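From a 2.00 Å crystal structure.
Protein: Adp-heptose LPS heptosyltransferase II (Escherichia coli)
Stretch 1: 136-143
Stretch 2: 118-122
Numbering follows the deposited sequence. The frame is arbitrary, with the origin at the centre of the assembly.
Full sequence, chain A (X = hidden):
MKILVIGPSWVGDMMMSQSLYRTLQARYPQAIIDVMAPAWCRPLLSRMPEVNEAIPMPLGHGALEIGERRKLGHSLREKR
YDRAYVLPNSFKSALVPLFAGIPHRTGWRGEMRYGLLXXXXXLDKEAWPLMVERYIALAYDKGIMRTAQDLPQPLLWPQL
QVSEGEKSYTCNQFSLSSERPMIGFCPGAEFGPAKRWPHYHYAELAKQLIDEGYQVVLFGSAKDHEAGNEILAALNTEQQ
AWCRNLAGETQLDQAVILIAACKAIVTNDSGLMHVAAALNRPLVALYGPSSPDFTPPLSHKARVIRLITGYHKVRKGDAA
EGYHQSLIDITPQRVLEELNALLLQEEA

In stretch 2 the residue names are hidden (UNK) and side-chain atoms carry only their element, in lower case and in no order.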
# COMPACT_ATOMS: atom_id res chain seq x y z
N ILE A 136 2.13 6.13 -13.43
CA ILE A 136 1.17 6.72 -14.35
C ILE A 136 1.79 7.06 -15.70
O ILE A 136 1.19 6.82 -16.74
CB ILE A 136 0.52 7.98 -13.73
CG1 ILE A 136 -0.42 7.58 -12.59
CG2 ILE A 136 -0.21 8.78 -14.80
CD1 ILE A 136 -0.99 8.76 -11.79
N ALA A 137 2.99 7.63 -15.68
CA ALA A 137 3.68 8.01 -16.91
C ALA A 137 3.84 6.87 -17.92
O ALA A 137 3.89 7.12 -19.14
CB ALA A 137 5.05 8.59 -16.58
N LEU A 138 3.92 5.64 -17.44
CA LEU A 138 4.10 4.50 -18.33
C LEU A 138 2.92 4.23 -19.26
O LEU A 138 3.07 3.57 -20.29
CB LEU A 138 4.40 3.23 -17.53
CG LEU A 138 5.67 3.25 -16.68
CD1 LEU A 138 5.82 1.91 -15.98
CD2 LEU A 138 6.90 3.55 -17.54
N ALA A 139 1.75 4.75 -18.91
CA ALA A 139 0.55 4.56 -19.72
C ALA A 139 0.55 5.48 -20.93
O ALA A 139 -0.32 5.38 -21.79
CB ALA A 139 -0.70 4.80 -18.87
N TYR A 140 1.52 6.38 -21.00
CA TYR A 140 1.61 7.32 -22.11
C TYR A 140 2.78 7.00 -23.03
O TYR A 140 3.74 6.33 -22.62
CB TYR A 140 1.72 8.75 -21.58
CG TYR A 140 0.48 9.17 -20.82
CD1 TYR A 140 -0.67 9.58 -21.49
CD2 TYR A 140 0.44 9.12 -19.43
CE1 TYR A 140 -1.83 9.91 -20.79
CE2 TYR A 140 -0.71 9.45 -18.72
CZ TYR A 140 -1.84 9.85 -19.41
OH TYR A 140 -2.97 10.19 -18.70
N ASP A 141 2.70 7.47 -24.27
CA ASP A 141 3.77 7.23 -25.24
C ASP A 141 5.08 7.84 -24.78
O ASP A 141 5.10 8.91 -24.16
CB ASP A 141 3.38 7.80 -26.61
CG ASP A 141 2.13 7.15 -27.17
OD1 ASP A 141 2.09 5.90 -27.25
OD2 ASP A 141 1.19 7.88 -27.54
N LYS A 142 6.18 7.16 -25.09
CA LYS A 142 7.52 7.60 -24.69
C LYS A 142 7.83 9.08 -24.91
O LYS A 142 7.94 9.85 -23.95
CB LYS A 142 8.57 6.75 -25.40
CG LYS A 142 9.97 6.91 -24.84
CD LYS A 142 10.98 6.09 -25.62
CE LYS A 142 12.36 6.19 -25.02
NZ LYS A 142 13.37 5.44 -25.82
N GLY A 143 7.98 9.49 -26.17
CA GLY A 143 8.30 10.87 -26.46
C GLY A 143 7.19 11.89 -26.26
O GLY A 143 6.96 12.72 -27.14
N UNK A 118 11.49 -3.29 -25.05
CA UNK A 118 11.70 -2.60 -26.31
C UNK A 118 11.15 -1.18 -26.25
O UNK A 118 11.19 -0.44 -27.23
c UNK A 118 9.71 -3.95 -27.12
c UNK A 118 11.05 -3.36 -27.48
n UNK A 118 9.48 -5.18 -27.56
o UNK A 118 8.88 -3.31 -26.47
N UNK A 119 10.62 -0.81 -25.09
CA UNK A 119 10.08 0.53 -24.88
C UNK A 119 10.59 1.01 -23.52
O UNK A 119 9.80 1.30 -22.62
o UNK A 119 6.79 1.92 -24.18
c UNK A 119 7.92 1.86 -24.70
c UNK A 119 8.55 0.49 -24.92
o UNK A 119 8.55 2.87 -25.06
N UNK A 120 11.91 1.08 -23.41
CA UNK A 120 12.58 1.51 -22.19
C UNK A 120 12.44 3.01 -21.97
O UNK A 120 12.58 3.80 -22.90
c UNK A 120 14.73 1.80 -23.45
c UNK A 120 14.78 1.59 -20.96
c UNK A 120 14.08 1.15 -22.24
N UNK A 121 12.15 3.39 -20.73
CA UNK A 121 11.99 4.80 -20.38
C UNK A 121 13.15 5.18 -19.46
O UNK A 121 13.37 4.53 -18.43
c UNK A 121 9.42 4.45 -20.38
c UNK A 121 6.73 4.89 -22.04
n UNK A 121 6.51 5.71 -21.01
c UNK A 121 10.65 5.03 -19.67
n UNK A 121 5.71 4.39 -22.71
c UNK A 121 9.19 5.10 -21.73
n UNK A 121 7.98 4.59 -22.40
N UNK A 122 13.89 6.23 -19.81
CA UNK A 122 15.01 6.68 -18.99
C UNK A 122 14.46 7.60 -17.91
O UNK A 122 13.85 8.63 -18.21
c UNK A 122 16.43 6.69 -21.06
c UNK A 122 16.06 7.46 -19.81
c UNK A 122 17.28 7.73 -18.96
O HOH W 1 12.68 2.50 -26.31
O HOH W 2 6.07 4.56 -26.07

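Position 118 carries four side-chain atoms: two carbons in line, the second bearing one oxygen and one nitrogen. That is a carboxamide on a single methylene, so the residue is Asn118. Its side chain is out of reach of stretch 1 and finds its partners elsewhere in the structure. Only its backbone reaches toward the contact: a water accepts a hydrogen bond from Lys142 NZ (3.1 Å) and donates a weak one to Asn118 O (3.4 Å).

Position 119 also has two carbons, but the second bears two oxygens. One of these oxygens lies 3.9 Å from Lys142 CB. Two oxygens on the terminal carbon, after one methylene, make a carboxylate: Asp119. Its CB points sideways, yet the end of the side chain comes nearer to stretch 1, and a negative group here can pair with a cationic side chain two positions on in the same strand.

At position 120 three carbons form a simple fork, one carbon carrying two others, with no polar atom. This is Val120. Its CB points away from stretch 1, so the aliphatic branches take little part here; the backbone matters more, with Val120 O 3.2 Å from Lys142 CE.

Position 121 shows a long chain of three carbons, a nitrogen, then a carbon carrying two more nitrogens. One terminal nitrogen lies 2.8 Å from Tyr140 O. Only arginine has this guanidinium, so the residue is Arg121. Its length lets the charged end reach backbone carbonyls of stretch 1, while its methylenes pack against aliphatic neighbours: Arg121 CG is 3.9 Å from Leu138 CD2, and Arg121 CD is 3.7 Å from Lys142 CG.

Position 122 repeats the three-carbon fork and is Val122. Its side chain stays clear of stretch 1, and this exposed valine makes no direct contact.

The contact therefore centres on Arg121. Asp119 holds the guanidinium in place through two hydrogen bonds, Arg121 NE to Asp119 OD1 (3.2 Å) and Arg121 NH2 to Asp119 OD2 (3.1 Å), the latter pair also forming a salt bridge. Across the stretches, Arg121 NH2 donates to Tyr140 O at 2.8 Å, at the close of the type I turn that runs from Ala137 to Tyr140. Ala137 O approaches the guanidinium edge, 3.5 Å from Arg121 NH1, while Lys142 N lies over one face. A second water completes the join, accepting from Lys142 N (2.8 Å) and donating to Asp119 OD1 (3.2 Å). The extended Lys142 side chain, t at every chi, runs beside stretch 2, its CG against Arg121 CD and its CE against Val120 O.

Stretch 2 118-122: NDVRV
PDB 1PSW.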